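Local coordinates for transcription regulator PadR N-terminal domain-containing protein (Streptococcus mutans, PDB 3L7W) that probably binds DNA through a winged helix-turn-helix domain of the PadR family and so regulates transcription, at residues Ala16-Lys20 / His21-Gly25; Ala36-Glu40 / Ser41-Pro45. One frame throughout, in Å; residues are numbered along the deposited sequence.

Interaction 1 (Ala16-Lys20 / His21-Gly25)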
loop_
_atom_site.group_PDB
_atom_site.type_symbol
_atom_site.label_atom_id
_atom_site.label_comp_id
_atom_site.label_asym_id
_atom_site.label_seq_id
_atom_site.Cartn_x
_atom_site.Cartn_y
_atom_site.Cartn_z
ATOM N N ALA A 16 -15.076 -2.993 0.380
ATOM C CA ALA A 16 -15.390 -2.093 1.476
ATOM C C ALA A 16 -16.478 -1.142 1.034
ATOM O O ALA A 16 -17.423 -0.883 1.783
ATOM C CB ALA A 16 -14.158 -1.322 1.944
ATOM N N ILE A 17 -16.344 -0.633 -0.187
ATOM C CA ILE A 17 -17.296 0.339 -0.715
ATOM C C ILE A 17 -18.658 -0.322 -0.867
ATOM O O ILE A 17 -19.680 0.215 -0.448
ATOM C CB ILE A 17 -16.842 0.871 -2.070
ATOM C CG1 ILE A 17 -15.593 1.750 -1.900
ATOM C CG2 ILE A 17 -17.940 1.675 -2.718
ATOM C CD1 ILE A 17 -14.953 2.127 -3.197
ATOM N N VAL A 18 -18.653 -1.510 -1.454
ATOM C CA VAL A 18 -19.878 -2.221 -1.711
ATOM C C VAL A 18 -20.530 -2.619 -0.400
ATOM O O VAL A 18 -21.741 -2.774 -0.341
ATOM C CB VAL A 18 -19.628 -3.432 -2.606
ATOM C CG1 VAL A 18 -20.929 -4.229 -2.814
ATOM C CG2 VAL A 18 -19.074 -2.950 -3.943
ATOM N N SER A 19 -19.737 -2.756 0.658
ATOM C CA SER A 19 -20.309 -3.143 1.945
ATOM C C SER A 19 -21.198 -2.042 2.506
ATOM O O SER A 19 -22.127 -2.327 3.249
ATOM C CB SER A 19 -19.233 -3.494 2.970
ATOM O OG SER A 19 -18.716 -2.320 3.558
ATOM N N LYS A 20 -20.910 -0.786 2.166
ATOM C CA LYS A 20 -21.719 0.315 2.680
ATOM C C LYS A 20 -23.102 0.178 2.088
ATOM O O LYS A 20 -24.097 0.053 2.811
ATOM C CB LYS A 20 -21.125 1.672 2.321
ATOM C CG LYS A 20 -21.734 2.834 3.109
ATOM C CD LYS A 20 -21.185 4.179 2.638
ATOM C CE LYS A 20 -21.915 5.352 3.288
ATOM N NZ LYS A 20 -21.823 6.600 2.460
ATOM N N HIS A 21 -23.153 0.196 0.761
ATOM C CA HIS A 21 -24.376 -0.135 0.042
ATOM C C HIS A 21 -24.035 -0.763 -1.306
ATOM O O HIS A 21 -22.950 -0.527 -1.851
ATOM C CB HIS A 21 -25.257 1.104 -0.155
ATOM C CG HIS A 21 -24.563 2.248 -0.832
ATOM N ND1 HIS A 21 -24.443 2.343 -2.202
ATOM C CD2 HIS A 21 -23.970 3.357 -0.325
ATOM C CE1 HIS A 21 -23.799 3.454 -2.511
ATOM N NE2 HIS A 21 -23.500 4.088 -1.391
ATOM N N ASP A 22 -24.952 -1.571 -1.829
ATOM C CA ASP A 22 -24.852 -2.017 -3.206
ATOM C C ASP A 22 -24.512 -0.811 -4.065
ATOM O O ASP A 22 -25.067 0.263 -3.871
ATOM C CB ASP A 22 -26.177 -2.584 -3.676
ATOM C CG ASP A 22 -26.566 -3.839 -2.940
ATOM O OD1 ASP A 22 -25.815 -4.263 -2.035
ATOM O OD2 ASP A 22 -27.633 -4.398 -3.272
ATOM N N SER A 23 -23.604 -0.980 -5.015
ATOM C CA SER A 23 -23.295 0.118 -5.930
ATOM C C SER A 23 -22.905 -0.342 -7.322
ATOM O O SER A 23 -22.401 -1.447 -7.512
ATOM C CB SER A 23 -22.228 1.052 -5.342
ATOM O OG SER A 23 -21.704 0.547 -4.128
ATOM N N TYR A 24 -23.140 0.516 -8.302
ATOM C CA TYR A 24 -22.757 0.186 -9.661
ATOM C C TYR A 24 -21.306 0.591 -9.867
ATOM O O TYR A 24 -20.741 1.348 -9.063
ATOM C CB TYR A 24 -23.689 0.847 -10.681
ATOM C CG TYR A 24 -23.960 2.299 -10.404
ATOM C CD1 TYR A 24 -23.103 3.282 -10.873
ATOM C CD2 TYR A 24 -25.077 2.692 -9.677
ATOM C CE1 TYR A 24 -23.340 4.619 -10.621
ATOM C CE2 TYR A 24 -25.328 4.026 -9.417
ATOM C CZ TYR A 24 -24.456 4.990 -9.894
ATOM O OH TYR A 24 -24.689 6.326 -9.637
ATOM N N GLY A 25 -20.713 0.068 -10.936
ATOM C CA GLY A 25 -19.290 0.178 -11.166
ATOM C C GLY A 25 -18.781 1.605 -11.170
ATOM O O GLY A 25 -17.772 1.908 -10.539
HETATM O O HOH W 1 -23.536 -4.692 -0.777
#

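Interaction 2 (Ala36-Glu40 / Ser41-Pro45)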
loop_
_atom_site.group_PDB
_atom_site.type_symbol
_atom_site.label_atom_id
_atom_site.label_comp_id
_atom_site.label_asym_id
_atom_site.label_seq_id
_atom_site.Cartn_x
_atom_site.Cartn_y
_atom_site.Cartn_z
ATOM N N ALA A 36 -6.625 5.965 -6.144
ATOM C CA ALA A 36 -5.919 5.115 -7.095
ATOM C C ALA A 36 -5.968 5.653 -8.510
ATOM O O ALA A 36 -6.945 6.276 -8.922
ATOM C CB ALA A 36 -6.466 3.684 -7.050
ATOM N N SER A 37 -4.890 5.424 -9.243
ATOM C CA SER A 37 -4.892 5.654 -10.673
ATOM C C SER A 37 -5.072 4.304 -11.322
ATOM O O SER A 37 -4.123 3.526 -11.471
ATOM C CB SER A 37 -3.596 6.303 -11.134
ATOM O OG SER A 37 -3.659 7.702 -10.930
ATOM N N ILE A 38 -6.315 4.018 -11.671
ATOM C CA ILE A 38 -6.658 2.730 -12.220
ATOM C C ILE A 38 -7.632 2.963 -13.366
ATOM O O ILE A 38 -8.519 3.818 -13.277
ATOM C CB ILE A 38 -7.256 1.814 -11.135
ATOM C CG1 ILE A 38 -7.630 0.453 -11.720
ATOM C CG2 ILE A 38 -8.457 2.480 -10.479
ATOM C CD1 ILE A 38 -8.019 -0.585 -10.681
ATOM N N LYS A 39 -7.436 2.248 -14.467
ATOM C CA LYS A 39 -8.343 2.395 -15.596
ATOM C C LYS A 39 -9.560 1.501 -15.396
ATOM O O LYS A 39 -9.488 0.482 -14.701
ATOM C CB LYS A 39 -7.632 2.060 -16.901
ATOM C CG LYS A 39 -6.575 3.081 -17.297
ATOM C CD LYS A 39 -5.852 2.685 -18.580
ATOM C CE LYS A 39 -4.883 1.538 -18.336
ATOM N NZ LYS A 39 -3.955 1.335 -19.490
ATOM N N GLU A 40 -10.678 1.888 -15.995
ATOM C CA GLU A 40 -11.874 1.056 -15.964
ATOM C C GLU A 40 -11.490 -0.326 -16.465
ATOM O O GLU A 40 -11.952 -1.342 -15.948
ATOM C CB GLU A 40 -12.942 1.642 -16.873
ATOM C CG GLU A 40 -12.865 3.145 -17.029
ATOM C CD GLU A 40 -13.739 3.869 -16.037
ATOM O OE1 GLU A 40 -13.998 5.075 -16.246
ATOM O OE2 GLU A 40 -14.171 3.228 -15.055
ATOM N N SER A 41 -10.630 -0.361 -17.477
ATOM C CA SER A 41 -10.219 -1.632 -18.071
ATOM C C SER A 41 -9.433 -2.500 -17.095
ATOM O O SER A 41 -9.235 -3.689 -17.338
ATOM C CB SER A 41 -9.435 -1.424 -19.382
ATOM O OG SER A 41 -8.465 -0.397 -19.252
ATOM N N THR A 42 -8.992 -1.906 -15.989
ATOM C CA THR A 42 -8.336 -2.665 -14.926
ATOM C C THR A 42 -9.318 -2.937 -13.797
ATOM O O THR A 42 -9.272 -3.982 -13.145
ATOM C CB THR A 42 -7.131 -1.906 -14.330
ATOM O OG1 THR A 42 -6.251 -1.490 -15.379
ATOM C CG2 THR A 42 -6.373 -2.804 -13.376
ATOM N N LEU A 43 -10.206 -1.979 -13.570
ATOM C CA LEU A 43 -11.124 -2.029 -12.444
ATOM C C LEU A 43 -12.189 -3.087 -12.685
ATOM O O LEU A 43 -12.422 -3.967 -11.851
ATOM C CB LEU A 43 -11.769 -0.656 -12.273
ATOM C CG LEU A 43 -12.523 -0.323 -10.989
ATOM C CD1 LEU A 43 -14.008 -0.307 -11.237
ATOM C CD2 LEU A 43 -12.149 -1.272 -9.855
ATOM N N TYR A 44 -12.828 -3.021 -13.847
ATOM C CA TYR A 44 -13.961 -3.897 -14.100
ATOM C C TYR A 44 -13.620 -5.382 -14.084
ATOM O O TYR A 44 -14.378 -6.183 -13.546
ATOM C CB TYR A 44 -14.719 -3.447 -15.341
ATOM C CG TYR A 44 -15.554 -2.235 -15.008
ATOM C CD1 TYR A 44 -16.875 -2.382 -14.598
ATOM C CD2 TYR A 44 -15.007 -0.945 -15.026
ATOM C CE1 TYR A 44 -17.648 -1.286 -14.257
ATOM C CE2 TYR A 44 -15.781 0.166 -14.691
ATOM C CZ TYR A 44 -17.111 -0.021 -14.306
ATOM O OH TYR A 44 -17.922 1.038 -13.962
ATOM N N PRO A 45 -12.465 -5.751 -14.638
ATOM C CA PRO A 45 -12.024 -7.133 -14.475
ATOM C C PRO A 45 -11.883 -7.497 -13.000
ATOM O O PRO A 45 -12.175 -8.623 -12.601
ATOM C CB PRO A 45 -10.665 -7.135 -15.167
ATOM C CG PRO A 45 -10.856 -6.159 -16.271
ATOM C CD PRO A 45 -11.665 -5.042 -15.649
HETATM O O HOH W 2 -4.676 0.664 -14.386
#

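Interaction 1 (Ala16-Lys20 / His21-Gly25)
Val-18 and His-21 meet where the last turn of helix 7-20 gives way to an extended backbone: the chain swings round so that the CA atoms of Val-18 and Asp-22 stand 5.2 Å apart, and the His-21 carbonyl turns back over the helix end. Its oxygen receives a CA-H...O contact from Val-18, with 3.5 Å from Val-18 CA to His-21 O. Ser-23 grips the same oxygen, its OG donating to His-21 O at 2.8 Å from a position tilted out of the carbonyl plane. That hydroxyl faces the helix, 4.2 Å from Ile-17 CG2. The His-21 ring is fixed by its own neighbour: ND1 donates to Asp-22 O at 2.7 Å, nearly straight at 166°, with the acceptor in the ring plane but the ring nitrogen well above the plane of that carbonyl. A chi1 of 55° sets the imidazole between backbone N and carbonyl carbon, beside the extended Lys-20 chain, whose CG lies 4.1 Å from His-21 CD2. Val-18 O, in the last turn of the helix, takes a hydrogen bond from a water 2.7 Å away, and the water also donates to Asp-22 OD1. The Asp-22 carboxylate has further partners in Tyr-59 and His-72, on the two longer strands of the wing, while the Ser-23 backbone pairs with Tyr-71. The chemistry thus implies a division of labour: water meets the helix carbonyl of Val-18, the Ser-23 hydroxyl satisfies the turn carbonyl of His-21, and the Asp-22 carboxylate links that water to the sheet.

Interaction 2 (Ala36-Glu40 / Ser41-Pro45)
Ile-38 lays its side chain over Thr-42, and the apolar contact runs on from there to Leu-43. With CG1 trans to the backbone N (chi1 180°), the chain reaches along the first helical turn: CG1 comes 3.6 Å from Thr-42 CB, and CD1 goes on to Leu-43, 4.1 Å from its CB. Ile-10 and Ile-32, from the two preceding helices, also touch Ile-38 and Leu-43.

The backbone bonds begin at Lys-39, the N-cap residue. Lys-39 O accepts from Thr-42 N, which sits above the carbonyl plane, and from Leu-43 N, which lies in that plane, each at 2.8 Å. Glu-40 O takes Tyr-44 N at 2.8 Å. Helix 40-52 is the third helix of the PadR-type winged helix-turn-helix, the position of the recognition helix in this family, so the contact shapes the start of an element that probably reads DNA.

Among the polar side chains, a water bridges Lys-39 N and Thr-42 OG1, 2.8 Å from the hydroxyl. Glu-40 and Tyr-44 run side by side; Glu-40 OE2 stands 3.5 Å from Tyr-44 CE2, with carboxylate and ring planes turned 45° apart. The carboxylate leans back toward helix 25-32, where OE2 has a weak hydrogen bond with Ser-29. Leu-43 CD1 lies over one face of the Tyr-44 ring, offset toward its rim.

Overall arrangement
The two interactions follow one another along the chain, their centres about 16 Å apart, and illustrate how turns join the helices of a small, probably DNA-binding fold. Interaction 1 closes helix 7-20 and leads through the short edge strand 23-24 into helix 25-32; interaction 2 then opens helix 40-52. They touch directly, Gly-25 C lying 3.0 Å from Tyr-44 OH, so the starts of the second and third helices adjoin. Interaction 1 is tied to the three-stranded antiparallel sheet and also reaches the second subunit, whereas interaction 2 touches no other protein chain of the assembly. One contact thus lies beside the subunit interface, the other at the start of the probable recognition helix.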